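Local coordinates for protein formyltransferase (Francisella tularensis subsp. tularensis, PDB 4NV1) that is a member of the formyltransferase family that binds dTDP-4-amino-4,6-dideoxyglucose and pairs with a second copy through a C-terminal dimerization domain, at residues Q107-G118 against N146-V154; L212-S223 against V233-K241. All blocks are in the same frame, centred on the assembly; numbering follows the deposited sequence.

Contact 1: residues Q107-G118 against N146-V154; sequences QVFSIINKLPIG and NSFDVYAKV. With 0FX (dTDP-4-amino-4,6-dideoxyglucose), chain I.
Gln107 lies over the first turn of helix 147-170, its CB against Val150 CG1 and its NE2 bonded to Ser147 OG and close to the CB of Tyr151. With CG lodged between the backbone N and the carbonyl carbon (chi1 83°) and a second bend at chi2 (-69°), the chain folds back so that NE2 serves two acceptors. One N-H meets Ser147 OG at 2.8 Å, nearly within the amide plane; the other runs almost straight (178°) to O3 of dTDP-4-amino-4,6-dideoxyglucose, where NE2 and O3 are 2.9 Å apart. Ser147 OG is itself held by His217 ND1, and the two bonds at NE2 together fix how the Gln107 amide is turned, with Ser147 as a second-shell group.

Beside this polar corner the packing is aliphatic. Ile111 sets CD1 on the start of the helix, 3.7 Å from Ser147 N, and also against Val150 CG2. Farther along, Ile117 CG1 touches Val154 CG2 at 4.0 Å, their side chains meeting roughly at right angles, while Val154 CG1 rests on Gly118 O. Asn146 and Asp149 close the helix start as a capping box, with Asn146 OD1 taking Asp149 N at 2.8 Å. The Tyr151 ring lays one face under the ligand, ligand atom C4 standing 3.7 Å above the ring plane, offset toward the rim, and its OH makes a weak bond to ligand O4P. The orientation of the Gln107 amide is thus shared between the helix start and the ligand.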
# COMPACT_ATOMS: atom_id res chain seq x y z
N GLN A 107 9.60 -2.81 17.29
CA GLN A 107 8.22 -2.79 16.85
C GLN A 107 7.95 -3.70 15.62
O GLN A 107 6.90 -4.36 15.54
CB GLN A 107 7.60 -1.39 16.70
CG GLN A 107 7.89 -0.68 15.37
CD GLN A 107 9.31 -0.29 15.26
OE1 GLN A 107 10.07 -0.39 16.23
NE2 GLN A 107 9.71 0.22 14.09
N VAL A 108 8.91 -3.81 14.72
CA VAL A 108 8.74 -4.72 13.60
C VAL A 108 8.57 -6.13 14.12
O VAL A 108 7.58 -6.81 13.81
CB VAL A 108 9.89 -4.66 12.61
CG1 VAL A 108 9.67 -5.69 11.52
CG2 VAL A 108 10.03 -3.27 12.00
N PHE A 109 9.52 -6.57 14.92
CA PHE A 109 9.46 -7.92 15.51
C PHE A 109 8.20 -8.10 16.35
O PHE A 109 7.66 -9.18 16.35
CB PHE A 109 10.75 -8.21 16.33
CG PHE A 109 11.90 -8.53 15.45
CD1 PHE A 109 12.73 -7.53 15.00
CD2 PHE A 109 12.12 -9.82 15.03
CE1 PHE A 109 13.74 -7.83 14.11
CE2 PHE A 109 13.09 -10.12 14.14
CZ PHE A 109 13.95 -9.12 13.72
N SER A 110 7.67 -7.08 17.01
CA SER A 110 6.49 -7.26 17.83
C SER A 110 5.27 -7.48 16.96
O SER A 110 4.39 -8.30 17.28
CB SER A 110 6.25 -6.15 18.88
OG SER A 110 7.07 -6.21 20.06
N ILE A 111 5.23 -6.83 15.81
CA ILE A 111 4.05 -6.95 14.96
C ILE A 111 3.96 -8.36 14.47
O ILE A 111 2.85 -8.95 14.32
CB ILE A 111 4.06 -5.90 13.79
CG1 ILE A 111 3.69 -4.50 14.27
CG2 ILE A 111 2.97 -6.29 12.79
CD1 ILE A 111 4.11 -3.38 13.33
N ILE A 112 5.11 -8.92 14.19
CA ILE A 112 5.19 -10.31 13.78
C ILE A 112 5.07 -11.37 14.86
O ILE A 112 4.30 -12.32 14.71
CB ILE A 112 6.47 -10.56 12.98
CG1 ILE A 112 6.42 -9.74 11.67
CG2 ILE A 112 6.69 -12.06 12.73
CD1 ILE A 112 7.78 -9.53 11.00
N ASN A 113 5.89 -11.27 15.90
CA ASN A 113 5.95 -12.31 16.91
C ASN A 113 5.08 -12.12 18.12
O ASN A 113 5.07 -12.95 18.95
CB ASN A 113 7.41 -12.59 17.27
CG ASN A 113 8.07 -11.50 18.10
OD1 ASN A 113 7.45 -10.76 18.85
ND2 ASN A 113 9.37 -11.44 17.98
N LYS A 114 4.32 -11.05 18.20
CA LYS A 114 3.40 -10.70 19.25
C LYS A 114 3.93 -10.52 20.66
O LYS A 114 3.11 -10.29 21.51
CB LYS A 114 2.16 -11.61 19.31
CG LYS A 114 1.70 -12.09 17.95
CD LYS A 114 1.32 -10.88 17.10
CE LYS A 114 0.78 -11.27 15.73
NZ LYS A 114 0.26 -9.99 15.14
N LEU A 115 5.25 -10.53 20.91
CA LEU A 115 5.75 -10.02 22.19
C LEU A 115 5.37 -8.56 22.43
O LEU A 115 5.29 -7.78 21.48
CB LEU A 115 7.26 -10.26 22.25
CG LEU A 115 7.57 -11.78 22.24
CD1 LEU A 115 9.06 -11.99 22.39
CD2 LEU A 115 6.82 -12.57 23.32
N PRO A 116 5.06 -8.17 23.68
CA PRO A 116 4.82 -6.76 23.95
C PRO A 116 5.83 -5.78 23.32
O PRO A 116 7.01 -6.07 23.18
CB PRO A 116 5.02 -6.68 25.46
CG PRO A 116 4.43 -7.96 25.91
CD PRO A 116 5.09 -8.90 24.95
N ILE A 117 5.34 -4.59 23.08
CA ILE A 117 6.14 -3.49 22.54
C ILE A 117 5.67 -2.30 23.34
O ILE A 117 4.53 -2.21 23.80
CB ILE A 117 5.85 -3.30 21.01
CG1 ILE A 117 6.62 -2.13 20.42
CG2 ILE A 117 4.37 -2.97 20.84
CD1 ILE A 117 8.11 -2.35 20.37
N GLY A 118 6.56 -1.33 23.49
CA GLY A 118 6.25 -0.16 24.31
C GLY A 118 7.52 0.64 24.39
O GLY A 118 8.36 0.61 23.41
N ASN A 146 0.94 -0.08 10.88
CA ASN A 146 2.18 -0.61 10.40
C ASN A 146 3.36 -0.25 11.33
O ASN A 146 3.18 0.36 12.39
CB ASN A 146 2.41 -0.08 8.95
CG ASN A 146 2.52 1.43 8.89
OD1 ASN A 146 2.88 2.09 9.87
ND2 ASN A 146 2.14 2.02 7.74
N SER A 147 4.57 -0.60 10.93
CA SER A 147 5.75 -0.22 11.70
C SER A 147 5.82 1.26 11.99
O SER A 147 6.29 1.64 13.08
CB SER A 147 7.07 -0.73 11.11
OG SER A 147 8.24 -0.07 11.67
N PHE A 148 5.36 2.09 11.06
CA PHE A 148 5.53 3.52 11.25
C PHE A 148 4.55 3.99 12.30
O PHE A 148 4.92 4.79 13.15
CB PHE A 148 5.42 4.38 9.98
CG PHE A 148 5.30 5.85 10.29
CD1 PHE A 148 6.37 6.71 10.11
CD2 PHE A 148 4.11 6.38 10.77
CE1 PHE A 148 6.27 8.06 10.40
CE2 PHE A 148 4.00 7.74 11.07
CZ PHE A 148 5.09 8.58 10.88
N ASP A 149 3.34 3.47 12.32
CA ASP A 149 2.39 3.97 13.29
C ASP A 149 2.75 3.53 14.71
O ASP A 149 2.37 4.23 15.66
CB ASP A 149 0.95 3.51 13.00
CG ASP A 149 0.54 3.65 11.51
OD1 ASP A 149 0.77 4.75 10.96
OD2 ASP A 149 0.02 2.69 10.91
N VAL A 150 3.27 2.30 14.83
CA VAL A 150 3.61 1.77 16.14
C VAL A 150 4.87 2.45 16.63
O VAL A 150 4.90 2.84 17.78
CB VAL A 150 3.83 0.23 16.12
CG1 VAL A 150 4.24 -0.22 17.54
CG2 VAL A 150 2.53 -0.43 15.68
N TYR A 151 5.85 2.71 15.77
CA TYR A 151 7.03 3.43 16.15
C TYR A 151 6.62 4.79 16.65
O TYR A 151 7.21 5.32 17.63
CB TYR A 151 7.96 3.59 14.97
CG TYR A 151 9.23 4.42 15.13
CD1 TYR A 151 10.42 3.83 15.56
CD2 TYR A 151 9.28 5.75 14.71
CE1 TYR A 151 11.60 4.55 15.65
CE2 TYR A 151 10.48 6.48 14.77
CZ TYR A 151 11.63 5.87 15.27
OH TYR A 151 12.85 6.53 15.36
N ALA A 152 5.69 5.44 15.97
CA ALA A 152 5.30 6.79 16.40
C ALA A 152 4.53 6.82 17.73
O ALA A 152 4.68 7.80 18.44
CB ALA A 152 4.49 7.53 15.35
N LYS A 153 3.72 5.81 18.04
CA LYS A 153 3.14 5.68 19.38
C LYS A 153 4.22 5.47 20.41
O LYS A 153 4.08 5.99 21.51
CB LYS A 153 2.15 4.51 19.54
CG LYS A 153 0.72 4.93 19.30
CD LYS A 153 -0.08 3.94 18.45
CE LYS A 153 -0.05 2.58 19.06
NZ LYS A 153 -1.38 1.95 18.96
N VAL A 154 5.25 4.70 20.08
CA VAL A 154 6.30 4.31 21.02
C VAL A 154 7.11 5.56 21.35
O VAL A 154 7.30 5.92 22.53
CB VAL A 154 7.12 3.13 20.51
CG1 VAL A 154 8.40 2.92 21.27
CG2 VAL A 154 6.27 1.84 20.65
O4P 0FX I . 15.40 5.01 15.80
P2 0FX I . 16.16 6.11 15.01
O3P 0FX I . 15.74 7.55 14.83
O1G 0FX I . 17.69 5.74 14.81
C1G 0FX I . 18.59 5.74 15.89
C2G 0FX I . 19.84 5.24 15.19
O2G 0FX I . 20.01 5.84 13.91
C3G 0FX I . 19.80 3.73 15.00
O3G 0FX I . 21.13 3.44 14.52
C4G 0FX I . 19.43 3.08 16.35
N4A 0FX I . 19.47 1.62 16.30
C5G 0FX I . 18.07 3.54 16.88
C6G 0FX I . 17.76 2.93 18.24
O5G 0FX I . 18.13 4.96 17.00
OPP 0FX I . 16.01 6.13 13.42
P 0FX I . 16.03 5.05 12.27
O1P 0FX I . 17.39 4.48 11.90
O2P 0FX I . 15.11 5.92 11.42
O5 0FX I . 15.01 3.85 12.62
C5 0FX I . 13.65 4.21 12.92
C4 0FX I . 12.66 3.20 12.38
O4 0FX I . 12.57 3.34 10.97
C3 0FX I . 13.00 1.76 12.60
O3 0FX I . 12.42 1.22 13.79
C2 0FX I . 12.29 1.05 11.44
C1 0FX I . 12.34 2.11 10.34
N11 0FX I . 13.34 1.73 9.34
C61 0FX I . 14.61 2.17 9.46
C51 0FX I . 15.56 1.80 8.53
C5A 0FX I . 17.03 2.18 8.58
C21 0FX I . 12.98 0.94 8.30
O21 0FX I . 11.71 0.52 8.13
N31 0FX I . 13.84 0.59 7.34
C41 0FX I . 15.11 1.03 7.49
O41 0FX I . 16.05 0.70 6.62

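Contact 2: residues L212-S223 against V233-K241; sequences LRAMTHPPYKNS and VFVALELEK. With 0FX (dTDP-4-amino-4,6-dideoxyglucose), chain I.
Phe234 and Lys221 meet near the start of the long strand 232-242, which forms an antiparallel hairpin with strand 223-226 in the C-terminal dimerization domain. Lys221 CB stands over the centre of the Phe234 ring in a CH-pi contact, 3.9 Å from the centroid, while Asn222 O lies at the ring edge, in its plane. At Val235 the backbone N donates to Ser223 O over 3.1 Å, and CG2 meets Leu212 CD2 at 3.6 Å. Ala236 then brings its CB up to the side chain of Thr216.

Leu237 is held twice. Its N-H points to Thr216 OG1 at 2.8 Å (165°), and its CB packs on Leu212 CB. Since OG1 sits beside its own backbone N, opposite the carbonyl carbon (chi1 -53°), it can take this bond while donating to Leu212 O, so one hydroxyl joins the end of helix 205-214 to the strand. Farther on, Leu239 CD1 touches Arg213 CB, whose guanidinium leads away to a salt bridge with Asp210 and to the backbone carbonyls of Glu145 and Asn142. The same strand pairs antiparallel with its counterpart in the second subunit, carrying the sheet across the interface.

Segment 212-223 also carries pocket residues: one face of the His217 ring lies under C1 of the sugar next to the base, and the Tyr220 ring faces the base. Asn222 reads that base with both ends of its amide, OD1 accepting from N31 at 2.9 Å and ND2 donating to O21 at 2.7 Å.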
# COMPACT_ATOMS: atom_id res chain seq x y z
N LEU A 212 3.61 -8.06 6.24
CA LEU A 212 3.67 -6.92 5.31
C LEU A 212 3.58 -5.57 6.04
O LEU A 212 4.36 -4.62 5.79
CB LEU A 212 2.59 -7.08 4.23
CG LEU A 212 2.99 -8.18 3.25
CD1 LEU A 212 1.86 -8.60 2.33
CD2 LEU A 212 4.25 -7.81 2.49
N ARG A 213 2.65 -5.48 6.99
CA ARG A 213 2.58 -4.29 7.79
C ARG A 213 3.76 -4.03 8.72
O ARG A 213 4.18 -2.86 8.90
CB ARG A 213 1.21 -4.11 8.46
CG ARG A 213 1.00 -4.96 9.71
CD ARG A 213 -0.47 -5.10 10.00
NE ARG A 213 -0.82 -6.00 11.09
CZ ARG A 213 -1.16 -5.60 12.32
NH1 ARG A 213 -1.08 -4.34 12.65
NH2 ARG A 213 -1.55 -6.48 13.25
N ALA A 214 4.37 -5.10 9.24
CA ALA A 214 5.54 -4.93 10.10
C ALA A 214 6.72 -4.37 9.29
O ALA A 214 7.58 -3.69 9.80
CB ALA A 214 5.98 -6.25 10.71
N MET A 215 6.76 -4.68 7.99
CA MET A 215 7.81 -4.21 7.10
C MET A 215 7.55 -2.91 6.34
O MET A 215 8.41 -2.49 5.55
CB MET A 215 8.13 -5.31 6.07
CG MET A 215 8.65 -6.62 6.62
SD MET A 215 10.20 -6.58 7.52
CE MET A 215 11.38 -6.60 6.21
N THR A 216 6.44 -2.26 6.66
CA THR A 216 6.00 -1.02 6.07
C THR A 216 6.19 0.17 6.99
O THR A 216 5.59 0.29 8.07
CB THR A 216 4.54 -1.10 5.53
OG1 THR A 216 4.38 -2.22 4.64
CG2 THR A 216 4.20 0.18 4.82
N HIS A 217 7.11 1.03 6.55
CA HIS A 217 7.58 2.17 7.32
C HIS A 217 8.11 3.22 6.31
O HIS A 217 9.32 3.22 6.07
CB HIS A 217 8.67 1.72 8.28
CG HIS A 217 8.91 2.67 9.42
ND1 HIS A 217 8.83 2.30 10.74
CD2 HIS A 217 9.22 4.00 9.42
CE1 HIS A 217 9.06 3.35 11.51
NE2 HIS A 217 9.29 4.39 10.73
N PRO A 218 7.21 4.06 5.75
CA PRO A 218 7.71 5.07 4.82
C PRO A 218 8.77 5.91 5.53
O PRO A 218 8.66 6.17 6.72
CB PRO A 218 6.48 5.91 4.49
CG PRO A 218 5.33 5.05 4.76
CD PRO A 218 5.75 4.17 5.92
N PRO A 219 9.77 6.38 4.80
CA PRO A 219 9.81 6.21 3.36
C PRO A 219 10.79 5.11 3.10
O PRO A 219 11.37 5.04 2.02
CB PRO A 219 10.31 7.58 2.87
CG PRO A 219 11.16 8.10 4.00
CD PRO A 219 10.78 7.36 5.26
N TYR A 220 10.98 4.18 4.04
CA TYR A 220 11.94 3.14 3.72
C TYR A 220 11.39 2.06 2.76
O TYR A 220 10.20 1.79 2.71
CB TYR A 220 12.47 2.51 5.00
CG TYR A 220 13.13 3.53 5.90
CD1 TYR A 220 12.45 4.04 6.99
CD2 TYR A 220 14.40 4.02 5.64
CE1 TYR A 220 13.05 4.92 7.85
CE2 TYR A 220 15.01 4.92 6.49
CZ TYR A 220 14.32 5.36 7.60
OH TYR A 220 14.84 6.27 8.49
N LYS A 221 12.32 1.41 2.08
CA LYS A 221 12.07 0.26 1.24
C LYS A 221 12.64 -0.94 1.95
O LYS A 221 13.85 -0.98 2.05
CB LYS A 221 12.79 0.42 -0.11
CG LYS A 221 12.33 1.63 -0.89
CD LYS A 221 12.22 1.35 -2.38
CE LYS A 221 11.98 2.64 -3.15
NZ LYS A 221 10.97 3.51 -2.48
N ASN A 222 11.80 -1.90 2.37
CA ASN A 222 12.20 -3.03 3.20
C ASN A 222 12.01 -4.41 2.63
O ASN A 222 13.00 -5.08 2.30
CB ASN A 222 11.54 -2.94 4.60
CG ASN A 222 11.92 -1.68 5.34
OD1 ASN A 222 13.06 -1.18 5.20
ND2 ASN A 222 10.97 -1.08 6.06
N SER A 223 10.77 -4.91 2.61
CA SER A 223 10.56 -6.26 2.11
C SER A 223 10.60 -6.31 0.60
O SER A 223 10.18 -5.37 -0.05
CB SER A 223 9.25 -6.87 2.63
OG SER A 223 8.27 -5.91 2.40
N VAL A 233 11.42 -6.66 -6.59
CA VAL A 233 10.21 -5.84 -6.34
C VAL A 233 10.03 -5.58 -4.84
O VAL A 233 9.87 -6.55 -4.09
CB VAL A 233 8.96 -6.60 -6.84
CG1 VAL A 233 7.76 -5.67 -6.87
CG2 VAL A 233 9.22 -7.18 -8.22
N PHE A 234 10.04 -4.32 -4.40
CA PHE A 234 9.73 -4.03 -3.00
C PHE A 234 8.22 -3.93 -2.80
O PHE A 234 7.48 -3.51 -3.68
CB PHE A 234 10.36 -2.73 -2.51
CG PHE A 234 11.84 -2.79 -2.37
CD1 PHE A 234 12.43 -3.34 -1.25
CD2 PHE A 234 12.66 -2.22 -3.34
CE1 PHE A 234 13.80 -3.37 -1.09
CE2 PHE A 234 14.04 -2.25 -3.20
CZ PHE A 234 14.61 -2.82 -2.07
N VAL A 235 7.78 -4.33 -1.62
CA VAL A 235 6.38 -4.39 -1.35
C VAL A 235 6.15 -3.61 -0.08
O VAL A 235 6.98 -3.69 0.79
CB VAL A 235 5.96 -5.85 -1.22
CG1 VAL A 235 6.41 -6.63 -2.42
CG2 VAL A 235 6.56 -6.54 0.00
N ALA A 236 5.02 -2.92 0.03
CA ALA A 236 4.59 -2.17 1.21
C ALA A 236 3.11 -2.36 1.32
O ALA A 236 2.44 -2.48 0.28
CB ALA A 236 4.83 -0.66 1.10
N LEU A 237 2.55 -2.31 2.52
CA LEU A 237 1.11 -2.49 2.60
C LEU A 237 0.40 -1.26 3.10
O LEU A 237 0.96 -0.54 3.91
CB LEU A 237 0.86 -3.64 3.55
CG LEU A 237 -0.58 -4.13 3.65
CD1 LEU A 237 -0.93 -4.93 2.41
CD2 LEU A 237 -0.69 -5.03 4.87
N GLU A 238 -0.79 -0.97 2.61
CA GLU A 238 -1.55 0.14 3.11
C GLU A 238 -2.80 -0.39 3.76
O GLU A 238 -3.47 -1.29 3.21
CB GLU A 238 -2.07 1.04 1.99
CG GLU A 238 -1.06 1.62 1.02
CD GLU A 238 -1.80 2.25 -0.18
OE1 GLU A 238 -2.84 2.92 0.07
OE2 GLU A 238 -1.41 2.04 -1.35
N LEU A 239 -3.18 0.21 4.87
CA LEU A 239 -4.36 -0.23 5.61
C LEU A 239 -5.18 0.96 6.03
O LEU A 239 -4.63 1.94 6.52
CB LEU A 239 -3.95 -0.96 6.88
CG LEU A 239 -3.08 -2.14 6.57
CD1 LEU A 239 -1.77 -2.07 7.29
CD2 LEU A 239 -3.75 -3.44 6.95
N GLU A 240 -6.49 0.82 5.98
CA GLU A 240 -7.35 1.93 6.36
C GLU A 240 -8.57 1.42 7.06
O GLU A 240 -9.38 0.67 6.51
CB GLU A 240 -7.72 2.82 5.17
CG GLU A 240 -8.76 3.89 5.52
CD GLU A 240 -8.93 4.98 4.46
OE1 GLU A 240 -9.33 6.10 4.87
OE2 GLU A 240 -8.65 4.74 3.26
N LYS A 241 -8.73 1.91 8.28
CA LYS A 241 -9.91 1.58 9.05
C LYS A 241 -11.02 2.48 8.50
O LYS A 241 -10.90 3.69 8.36
CB LYS A 241 -9.67 1.78 10.55
CG LYS A 241 -10.74 1.12 11.40
CD LYS A 241 -11.07 1.91 12.67
CE LYS A 241 -9.87 2.18 13.56
NZ LYS A 241 -9.70 3.61 13.96
O4P 0FX I . 15.40 5.01 15.80
P2 0FX I . 16.16 6.11 15.01
O3P 0FX I . 15.74 7.55 14.83
O1G 0FX I . 17.69 5.74 14.81
C1G 0FX I . 18.59 5.74 15.89
C2G 0FX I . 19.84 5.24 15.19
O2G 0FX I . 20.01 5.84 13.91
C3G 0FX I . 19.80 3.73 15.00
O3G 0FX I . 21.13 3.44 14.52
C4G 0FX I . 19.43 3.08 16.35
N4A 0FX I . 19.47 1.62 16.30
C5G 0FX I . 18.07 3.54 16.88
C6G 0FX I . 17.76 2.93 18.24
O5G 0FX I . 18.13 4.96 17.00
OPP 0FX I . 16.01 6.13 13.42
P 0FX I . 16.03 5.05 12.27
O1P 0FX I . 17.39 4.48 11.90
O2P 0FX I . 15.11 5.92 11.42
O5 0FX I . 15.01 3.85 12.62
C5 0FX I . 13.65 4.21 12.92
C4 0FX I . 12.66 3.20 12.38
O4 0FX I . 12.57 3.34 10.97
C3 0FX I . 13.00 1.76 12.60
O3 0FX I . 12.42 1.22 13.79
C2 0FX I . 12.29 1.05 11.44
C1 0FX I . 12.34 2.11 10.34
N11 0FX I . 13.34 1.73 9.34
C61 0FX I . 14.61 2.17 9.46
C51 0FX I . 15.56 1.80 8.53
C5A 0FX I . 17.03 2.18 8.58
C21 0FX I . 12.98 0.94 8.30
O21 0FX I . 11.71 0.52 8.13
N31 0FX I . 13.84 0.59 7.34
C41 0FX I . 15.11 1.03 7.49
O41 0FX I . 16.05 0.70 6.62

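Both contacts are mostly buried, yet they illustrate how one pocket can be assembled from separate parts of a fold. Contact 1 lies nearer the centre of the chain and joins helix 106-113 and strand 117-123 to helix 147-170, with no part in the subunit interface. Contact 2 is more peripheral, includes the exposed Lys221, and lies on a strand shared with the second subunit. Both pack aliphatic side chains, but contact 1 has one cross-bond, from a side-chain amide to a hydroxyl, whereas in contact 2 strand N-H groups donate to a hydroxyl and to a carbonyl. They meet where Ser147 N probably bonds to Arg213 O, and each supplies residues to the same ligand, contact 2 covering its base.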